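Local atomic coordinates of Aac(6')-ib (Escherichia coli, PDB entry 2VQY), a protein that probably transfers an acetyl group from acetyl-coenzyme A to the 6'-amino group of aminoglycosides such as kanamycin B, conferring antibiotic resistance. Residues S46-W51 with D118-N123. The protein carries 2 engineered substitutions. Sequence-based numbering, arbitrary orientation.
With ACO (acetyl coenzyme *a), chain B.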
loop_
_atom_site.group_PDB
_atom_site.type_symbol
_atom_site.label_atom_id
_atom_site.label_comp_id
_atom_site.label_asym_id
_atom_site.label_seq_id
_atom_site.Cartn_x
_atom_site.Cartn_y
_atom_site.Cartn_z
ATOM N N SER A 46 13.387 -12.456 -2.517
ATOM C CA SER A 46 13.553 -12.712 -1.092
ATOM C C SER A 46 13.258 -11.482 -0.198
ATOM O O SER A 46 12.639 -11.637 0.854
ATOM C CB SER A 46 14.895 -13.406 -0.797
ATOM O OG SER A 46 15.838 -12.532 -0.236
ATOM N N HIS A 47 13.635 -10.278 -0.646
ATOM C CA HIS A 47 13.378 -9.039 0.144
ATOM C C HIS A 47 11.886 -8.709 0.287
ATOM O O HIS A 47 11.465 -7.918 1.156
ATOM C CB HIS A 47 14.137 -7.851 -0.452
ATOM C CG HIS A 47 13.544 -7.296 -1.712
ATOM N ND1 HIS A 47 13.804 -7.834 -2.955
ATOM C CD2 HIS A 47 12.731 -6.228 -1.924
ATOM C CE1 HIS A 47 13.189 -7.114 -3.880
ATOM N NE2 HIS A 47 12.524 -6.139 -3.280
ATOM N N ILE A 48 11.091 -9.288 -0.606
ATOM C CA ILE A 48 9.651 -9.131 -0.590
ATOM C C ILE A 48 9.005 -10.239 0.246
ATOM O O ILE A 48 8.174 -9.974 1.116
ATOM C CB ILE A 48 9.064 -9.060 -2.043
ATOM C CG1 ILE A 48 9.602 -7.792 -2.729
ATOM C CG2 ILE A 48 7.539 -9.061 -1.965
ATOM C CD1 ILE A 48 9.362 -7.629 -4.205
ATOM N N VAL A 49 9.403 -11.480 -0.011
ATOM C CA VAL A 49 8.891 -12.625 0.751
ATOM C C VAL A 49 8.972 -12.444 2.283
ATOM O O VAL A 49 8.063 -12.860 3.016
ATOM C CB VAL A 49 9.584 -13.959 0.335
ATOM C CG1 VAL A 49 9.155 -15.073 1.257
ATOM C CG2 VAL A 49 9.193 -14.312 -1.108
ATOM N N GLU A 50 10.050 -11.824 2.738
ATOM C CA GLU A 50 10.264 -11.538 4.158
ATOM C C GLU A 50 9.058 -10.809 4.781
ATOM O O GLU A 50 8.637 -11.125 5.900
ATOM C CB GLU A 50 11.548 -10.727 4.305
ATOM C CG GLU A 50 11.943 -10.368 5.722
ATOM C CD GLU A 50 13.330 -9.730 5.792
ATOM O OE1 GLU A 50 13.811 -9.153 4.778
ATOM O OE2 GLU A 50 13.951 -9.818 6.877
ATOM N N TRP A 51 8.477 -9.867 4.042
ATOM C CA TRP A 51 7.444 -8.979 4.598
ATOM C C TRP A 51 6.033 -9.138 4.019
ATOM O O TRP A 51 5.060 -8.603 4.562
ATOM C CB TRP A 51 7.909 -7.523 4.454
ATOM C CG TRP A 51 9.202 -7.260 5.189
ATOM C CD1 TRP A 51 10.427 -7.028 4.639
ATOM C CD2 TRP A 51 9.387 -7.230 6.617
ATOM N NE1 TRP A 51 11.366 -6.844 5.632
ATOM C CE2 TRP A 51 10.758 -6.972 6.853
ATOM C CE3 TRP A 51 8.528 -7.422 7.717
ATOM C CZ2 TRP A 51 11.298 -6.873 8.155
ATOM C CZ3 TRP A 51 9.068 -7.337 9.016
ATOM C CH2 TRP A 51 10.442 -7.054 9.208
ATOM N N ASP A 118 -1.061 -0.609 0.889
ATOM C CA ASP A 118 0.051 -1.568 1.072
ATOM C C ASP A 118 0.947 -1.381 -0.136
ATOM O O ASP A 118 0.451 -1.010 -1.228
ATOM C CB ASP A 118 -0.452 -3.022 1.105
ATOM C CG ASP A 118 -1.564 -3.245 2.127
ATOM O OD1 ASP A 118 -1.223 -3.370 3.315
ATOM O OD2 ASP A 118 -2.759 -3.320 1.745
ATOM N N GLN A 119 2.254 -1.594 0.024
ATOM C CA GLN A 119 3.147 -1.407 -1.134
ATOM C C GLN A 119 4.468 -2.116 -0.968
ATOM O O GLN A 119 4.850 -2.534 0.154
ATOM C CB GLN A 119 3.356 0.084 -1.487
ATOM C CG GLN A 119 4.313 0.862 -0.604
ATOM C CD GLN A 119 3.818 0.969 0.800
ATOM O OE1 GLN A 119 2.679 1.393 1.049
ATOM N NE2 GLN A 119 4.667 0.568 1.746
ATOM N N LEU A 120 5.160 -2.262 -2.096
ATOM C CA LEU A 120 6.456 -2.938 -2.107
ATOM C C LEU A 120 7.302 -2.357 -3.237
ATOM O O LEU A 120 6.766 -1.899 -4.258
ATOM C CB LEU A 120 6.284 -4.461 -2.254
ATOM C CG LEU A 120 5.656 -4.976 -3.546
ATOM C CD1 LEU A 120 6.781 -5.213 -4.617
ATOM C CD2 LEU A 120 4.848 -6.258 -3.295
ATOM N N LEU A 121 8.608 -2.367 -3.038
ATOM C CA LEU A 121 9.554 -2.001 -4.091
ATOM C C LEU A 121 10.148 -3.296 -4.665
ATOM O O LEU A 121 10.611 -4.168 -3.925
ATOM C CB LEU A 121 10.653 -1.093 -3.544
ATOM C CG LEU A 121 10.286 0.324 -3.065
ATOM C CD1 LEU A 121 11.561 0.995 -2.472
ATOM C CD2 LEU A 121 9.684 1.137 -4.191
ATOM N N ALA A 122 10.117 -3.385 -5.992
ATOM C CA ALA A 122 10.494 -4.583 -6.739
ATOM C C ALA A 122 11.972 -4.999 -6.611
ATOM O O ALA A 122 12.277 -6.183 -6.604
ATOM C CB ALA A 122 10.166 -4.353 -8.199
ATOM N N ASN A 123 12.863 -4.007 -6.522
ATOM C CA ASN A 123 14.317 -4.212 -6.639
ATOM C C ASN A 123 15.052 -4.026 -5.317
ATOM O O ASN A 123 15.002 -2.957 -4.705
ATOM C CB ASN A 123 14.891 -3.276 -7.716
ATOM C CG ASN A 123 14.259 -3.506 -9.074
ATOM O OD1 ASN A 123 14.131 -4.642 -9.505
ATOM N ND2 ASN A 123 13.831 -2.437 -9.733
HETATM N N1A ACO B . 14.723 1.091 12.568
HETATM C C2A ACO B . 14.420 2.366 12.316
HETATM N N3A ACO B . 14.467 2.840 11.074
HETATM C C4A ACO B . 14.814 2.035 10.040
HETATM C C5A ACO B . 15.123 0.706 10.262
HETATM C C6A ACO B . 15.076 0.238 11.572
HETATM N N6A ACO B . 15.372 -1.039 11.837
HETATM N N7A ACO B . 15.422 0.159 9.088
HETATM C C8A ACO B . 15.321 1.107 8.151
HETATM N N9A ACO B . 14.953 2.248 8.736
HETATM C C1B ACO B . 14.687 3.574 8.103
HETATM C C2B ACO B . 15.697 4.107 7.104
HETATM O O2B ACO B . 16.829 4.643 7.797
HETATM C C3B ACO B . 14.867 5.217 6.469
HETATM O O3B ACO B . 14.725 6.326 7.373
HETATM P P3B ACO B . 15.715 7.613 7.363
HETATM O O7A ACO B . 15.203 8.490 8.623
HETATM O O8A ACO B . 15.333 8.416 6.034
HETATM O O9A ACO B . 17.142 7.199 7.460
HETATM C C4B ACO B . 13.461 4.591 6.400
HETATM O O4B ACO B . 13.480 3.476 7.324
HETATM C C5B ACO B . 12.942 4.017 5.067
HETATM O O5B ACO B . 12.593 5.054 4.148
HETATM P P1A ACO B . 12.745 4.791 2.561
HETATM O O1A ACO B . 11.889 5.787 1.842
HETATM O O2A ACO B . 14.169 4.632 2.141
HETATM O O3A ACO B . 12.076 3.374 2.470
HETATM P P2A ACO B . 12.160 2.390 1.192
HETATM O O4A ACO B . 12.486 3.133 -0.021
HETATM O O5A ACO B . 12.949 1.167 1.571
HETATM O O6A ACO B . 10.582 1.953 1.142
HETATM C CBP ACO B . 9.253 -0.056 1.669
HETATM C CCP ACO B . 9.883 1.248 2.218
HETATM C CDP ACO B . 8.514 -0.764 2.854
HETATM C CEP ACO B . 8.246 0.323 0.562
HETATM C CAP ACO B . 10.403 -0.975 1.120
HETATM O OAP ACO B . 11.498 -1.064 2.080
HETATM C C9P ACO B . 9.891 -2.378 0.696
HETATM O O9P ACO B . 9.267 -2.517 -0.367
HETATM N N8P ACO B . 10.175 -3.372 1.557
HETATM C C7P ACO B . 9.805 -4.785 1.381
HETATM C C6P ACO B . 8.271 -4.971 1.250
HETATM C C5P ACO B . 7.494 -4.422 2.460
HETATM O O5P ACO B . 8.036 -4.340 3.561
HETATM N N4P ACO B . 6.234 -4.034 2.163
HETATM C C3P ACO B . 5.276 -3.532 2.966
HETATM C C2P ACO B . 5.403 -3.203 4.294
HETATM S S1P ACO B . 3.888 -2.780 5.275
HETATM C C ACO B . 2.530 -2.277 4.252
HETATM O O ACO B . 2.581 -2.233 3.008
HETATM C CH3 ACO B . 1.284 -1.876 5.091
#
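H47 on the short helix 46-49 binds the end of strand 114-121 of the GNAT fold, the strand along which the pantetheine arm of acetyl-CoA lies. Its CB points toward the strand, and chi1 of 75° sets CG between the backbone N and the carbonyl carbon, with the ring edge facing the carbonyls of L121 and A122. From there CD2 passes 3.6 Å from L121 O, while CE1 comes within 3.0 Å of A122 O. The tip, NE2, donates a hydrogen bond of 2.8 Å to L121 O, with an N-H...O angle of 157° and the oxygen almost in the ring plane. A122 O is badly angled for NE2; it accepts instead from R45 NH1. I48 CG1 lies over one imidazole face, toward its rim, and I48 CD1 meets L120 CD1 at 3.6 Å, the I48 and L120 side chains crossing at about a right angle beside L43 of helix 36-43. Both segments also touch the cofactor: H47 O approaches C7P of acetyl-CoA, and W51 CB, beyond the helix, packs against its O5P. Q119 N donates a hydrogen bond to the acetyl oxygen, Q119 O accepts a weak hydrogen bond from N4P, and L121 N donates one of 2.8 Å to O9P of acetyl-CoA.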